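Local coordinates for heavy-metal chelation domain-containing protein (Pyrococcus horikoshii, PDB 3NPG) that is of unknown function but belongs to the DUF364 family and may chelate heavy metals, at the interface of chains A and B. Residues are numbered along the deposited sequence; one frame, centred on the assembly and turned at random. Chains: chain A/B, uncharacterized DUF364 family protein.

Contact 1: the interface of chains A and B. Residues chain A 30-31, 233-235; chain B 28, 58-59, 80.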
# COMPACT_ATOMS: atom_id res chain seq x y z
N LEU A 30 -15.37 4.80 9.17
CA LEU A 30 -14.02 4.85 9.73
C LEU A 30 -13.99 5.70 11.03
O LEU A 30 -14.67 6.72 11.11
CB LEU A 30 -13.03 5.42 8.70
CG LEU A 30 -12.70 4.51 7.51
CD1 LEU A 30 -12.00 5.29 6.43
CD2 LEU A 30 -11.84 3.33 7.94
N PRO A 31 -13.18 5.30 12.05
CA PRO A 31 -12.28 4.12 12.08
C PRO A 31 -13.02 2.80 12.30
O PRO A 31 -12.47 1.73 12.01
CB PRO A 31 -11.34 4.45 13.24
CG PRO A 31 -12.18 5.27 14.18
CD PRO A 31 -13.09 6.09 13.29
N GLY A 233 -15.41 10.29 13.17
CA GLY A 233 -14.16 9.60 12.88
C GLY A 233 -13.11 9.78 13.96
O GLY A 233 -11.91 9.73 13.68
N SER A 234 -13.56 10.03 15.22
CA SER A 234 -12.66 10.23 16.36
C SER A 234 -12.63 8.99 17.24
O SER A 234 -13.65 8.64 17.84
CB SER A 234 -13.12 11.44 17.18
OG SER A 234 -12.25 11.69 18.27
N PHE A 235 -11.48 8.29 17.29
CA PHE A 235 -11.37 7.08 18.10
C PHE A 235 -11.32 7.39 19.59
O PHE A 235 -12.07 6.78 20.36
CB PHE A 235 -10.16 6.23 17.69
CG PHE A 235 -9.95 5.04 18.59
CD1 PHE A 235 -10.84 3.98 18.59
CD2 PHE A 235 -8.89 5.01 19.49
CE1 PHE A 235 -10.67 2.90 19.46
CE2 PHE A 235 -8.72 3.94 20.37
CZ PHE A 235 -9.61 2.89 20.34
N PHE B 28 -18.61 9.89 8.69
CA PHE B 28 -17.33 9.74 8.00
C PHE B 28 -17.15 8.26 7.69
O PHE B 28 -16.61 7.51 8.51
CB PHE B 28 -16.17 10.28 8.88
CG PHE B 28 -14.81 10.17 8.24
CD1 PHE B 28 -14.43 11.03 7.21
CD2 PHE B 28 -13.88 9.24 8.70
CE1 PHE B 28 -13.17 10.91 6.62
CE2 PHE B 28 -12.62 9.13 8.11
CZ PHE B 28 -12.27 9.97 7.08
N TYR B 58 -6.99 9.28 13.53
CA TYR B 58 -8.44 9.31 13.64
C TYR B 58 -8.87 10.25 14.75
O TYR B 58 -9.24 9.81 15.84
CB TYR B 58 -9.03 7.90 13.80
CG TYR B 58 -9.02 7.11 12.51
CD1 TYR B 58 -9.95 7.38 11.50
CD2 TYR B 58 -8.05 6.15 12.26
CE1 TYR B 58 -9.92 6.69 10.29
CE2 TYR B 58 -8.01 5.46 11.05
CZ TYR B 58 -8.95 5.73 10.07
OH TYR B 58 -8.92 5.04 8.89
N THR B 59 -8.75 11.56 14.48
CA THR B 59 -9.10 12.62 15.43
C THR B 59 -10.00 13.66 14.75
O THR B 59 -9.95 13.82 13.53
CB THR B 59 -7.82 13.28 16.00
OG1 THR B 59 -7.01 13.75 14.91
CG2 THR B 59 -7.01 12.34 16.88
N ILE B 80 -10.19 14.15 7.70
CA ILE B 80 -11.52 13.80 8.25
C ILE B 80 -12.40 15.06 8.33
O ILE B 80 -13.56 15.02 7.91
CB ILE B 80 -11.40 13.10 9.64
CG1 ILE B 80 -10.44 11.87 9.58
CG2 ILE B 80 -12.77 12.70 10.17
CD1 ILE B 80 -10.11 11.27 10.91
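The amide N of A:Leu30 donates to the carbonyl O of B:Phe28 over 3.1 Å, nearly straight at the hydrogen (167°). This bond joins two loops of a DUF364 protein, a putative heavy-metal chelation family, across a two-fold symmetric interface between copies of one chain. The phenyl ring of B:Phe28 also turns an edge towards the same partner: A:Leu30 O lies in its plane, 3.6 Å from CD2, while A:Leu30 CB touches CE2. Behind it, within chain B, CG2 of B:Ile80, on helix 79-96, stands over the centre of one ring face and probably helps to hold the ring in place.

B:Tyr58 buries 90 Å², the largest share of the patch. Its CG is anti to the carbonyl carbon and beside the backbone N (chi1 -75°), which lays the phenol across the A:Leu30-A:Pro31 corner. A:Pro31, reached through a cis peptide bond, points CB over the middle of that ring, 3.6 Å from the centroid, as a CH-pi contact. A:Gly233 O lies at the ring's edge, in plane, and 3.4 Å from B:Tyr58 CB. Towards the phenol tip, CE1 meets A:Leu30 CB, and the hydroxyl OH rests 3.5 Å from the methyl CD2 of A:Leu30. An alanine at B:Tyr58 would probably leave the A:Pro31 ring without the aromatic face it packs on and open a gap beside the A:Leu30 side chain.

At the backbone end of the tyrosine, its carbonyl O accepts from A:Phe235 N at 3.1 Å. That amide belongs to the first residue of helix 235-239, so the tyrosine carbonyl faces the helix N-terminus, a placement that may be favoured by the helix dipole.

Contact 2: the interface of chains A and B. Residues chain A 30, 50, 52-53, 58; chain B 30, 50, 52, 58, 146.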
# COMPACT_ATOMS: atom_id res chain seq x y z
N LEU A 30 -15.37 4.80 9.17
CA LEU A 30 -14.02 4.85 9.73
C LEU A 30 -13.99 5.70 11.03
O LEU A 30 -14.67 6.72 11.11
CB LEU A 30 -13.03 5.42 8.70
CG LEU A 30 -12.70 4.51 7.51
CD1 LEU A 30 -12.00 5.29 6.43
CD2 LEU A 30 -11.84 3.33 7.94
N THR A 50 -12.88 -1.23 10.77
CA THR A 50 -12.91 -1.21 9.32
C THR A 50 -11.49 -1.29 8.80
O THR A 50 -10.61 -0.56 9.28
CB THR A 50 -13.64 0.05 8.82
OG1 THR A 50 -14.92 0.12 9.43
CG2 THR A 50 -13.79 0.08 7.32
N PRO A 52 -9.83 -0.72 5.48
CA PRO A 52 -9.97 -0.30 4.07
C PRO A 52 -8.96 -0.93 3.13
O PRO A 52 -9.27 -1.13 1.96
CB PRO A 52 -9.81 1.22 4.14
CG PRO A 52 -9.09 1.48 5.43
CD PRO A 52 -9.56 0.43 6.37
N GLU A 53 -7.75 -1.26 3.64
CA GLU A 53 -6.71 -1.91 2.83
C GLU A 53 -7.14 -3.30 2.34
O GLU A 53 -6.56 -3.82 1.39
CB GLU A 53 -5.37 -1.97 3.60
CG GLU A 53 -5.40 -2.83 4.86
CD GLU A 53 -5.87 -2.14 6.14
OE1 GLU A 53 -6.25 -0.95 6.07
OE2 GLU A 53 -5.85 -2.80 7.20
N TYR A 58 -16.48 -1.89 -3.49
CA TYR A 58 -17.50 -1.35 -2.60
C TYR A 58 -18.88 -1.86 -2.99
O TYR A 58 -19.65 -1.14 -3.62
CB TYR A 58 -17.44 0.19 -2.53
CG TYR A 58 -16.27 0.69 -1.70
CD1 TYR A 58 -16.31 0.65 -0.31
CD2 TYR A 58 -15.11 1.13 -2.31
CE1 TYR A 58 -15.22 1.06 0.45
CE2 TYR A 58 -14.01 1.55 -1.56
CZ TYR A 58 -14.07 1.51 -0.17
OH TYR A 58 -12.99 1.92 0.57
N LEU B 30 -17.28 4.76 4.50
CA LEU B 30 -16.82 4.26 3.21
C LEU B 30 -17.99 3.69 2.38
O LEU B 30 -18.90 3.07 2.94
CB LEU B 30 -15.75 3.17 3.42
CG LEU B 30 -14.38 3.64 3.92
CD1 LEU B 30 -13.56 2.49 4.38
CD2 LEU B 30 -13.64 4.42 2.85
N THR B 50 -14.31 9.42 0.69
CA THR B 50 -13.37 9.17 1.77
C THR B 50 -12.09 8.56 1.19
O THR B 50 -12.16 7.62 0.38
CB THR B 50 -14.00 8.28 2.86
OG1 THR B 50 -15.19 8.90 3.34
CG2 THR B 50 -13.06 8.01 4.02
N PRO B 52 -9.08 6.86 2.76
CA PRO B 52 -8.43 6.35 3.99
C PRO B 52 -6.90 6.35 3.95
O PRO B 52 -6.26 6.52 4.99
CB PRO B 52 -8.99 4.93 4.12
CG PRO B 52 -9.47 4.58 2.76
CD PRO B 52 -9.94 5.83 2.14
N TYR B 58 -6.99 9.28 13.53
CA TYR B 58 -8.44 9.31 13.64
C TYR B 58 -8.87 10.25 14.75
O TYR B 58 -9.24 9.81 15.84
CB TYR B 58 -9.03 7.90 13.80
CG TYR B 58 -9.02 7.11 12.51
CD1 TYR B 58 -9.95 7.38 11.50
CD2 TYR B 58 -8.05 6.15 12.26
CE1 TYR B 58 -9.92 6.69 10.29
CE2 TYR B 58 -8.01 5.46 11.05
CZ TYR B 58 -8.95 5.73 10.07
OH TYR B 58 -8.92 5.04 8.89
N LYS B 146 -4.78 0.14 -5.89
CA LYS B 146 -5.88 -0.78 -6.21
C LYS B 146 -6.42 -0.52 -7.62
O LYS B 146 -6.76 -1.47 -8.33
CB LYS B 146 -7.03 -0.62 -5.19
CG LYS B 146 -6.62 -0.81 -3.73
CD LYS B 146 -7.77 -0.45 -2.79
CE LYS B 146 -7.37 -0.49 -1.34
NZ LYS B 146 -8.47 -0.03 -0.46
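A:Leu30 and B:Leu30 share one conformation, CG anti to the carbonyl carbon and beside the backbone N (chi1 -71° in both), and their CD1 methyls meet at 3.8 Å where the side chains cross. This is the apolar centre of the A-B interface, where the same residues from two copies of one protein come together around the two-fold. Each CD1 also meets the CG2 methyl of the threonine opposite, A:Leu30 with B:Thr50 and B:Leu30 with A:Thr50. In both threonines CG2 is anti to the backbone N, an orientation that presents the methyl, rather than the hydroxyl, to the partner leucine. The phenol of A:Tyr58 repeats on B:Leu30 what its twin does on the other side, with OH 3.5 Å from CD2.

Beside this centre the rings of A:Pro52 and B:Pro52 lie against each other running opposite ways, A:Pro52 CB 3.6 Å from B:Pro52 CG. CB of B:Pro52 also reaches A:Leu30 CD1, tying the proline pair to the leucine pair.

A polar tether lies at the margin. The stretched-out side chain of B:Lys146 places its amine NZ 2.8 Å from A:Pro52 O, in a hydrogen bond. NZ comes in from above the carbonyl plane, 42° out of it, rather than along a lone pair. The carboxylate OE1 of A:Glu53 is 7.0 Å from B:Lys146 NZ: no salt bridge forms, although opposite charges might attract weakly.

In the fold, A:Leu30 and B:Leu30 lie in the loop between strands 22-27 and 32-38, A:Thr50 and B:Thr50 just follow strand 43-49, A:Pro52 and B:Pro52 open 3-10 helix 52-54, A:Tyr58 and B:Tyr58 lie between that helix and helix 67-72, and B:Lys146 projects from 3-10 helix 145-147.

The C-alpha centres of contact 1 and contact 2 lie about 11 Å apart, and A:Leu30 and B:Tyr58 belong to both, so the two adjoin and probably act as one surface. Contact 2 pairs A:Leu30, A:Thr50, A:Pro52 and A:Tyr58 with their chain B equivalents and therefore spans the two-fold relation, whereas contact 1 is a flanking patch with a twin generated by exchanging the chains. Shared residues could couple the central and flanking patches. The deposited assembly holds four copies; the paired contacts are consistent with a dimer within it, but the structure alone does not show the form in solution.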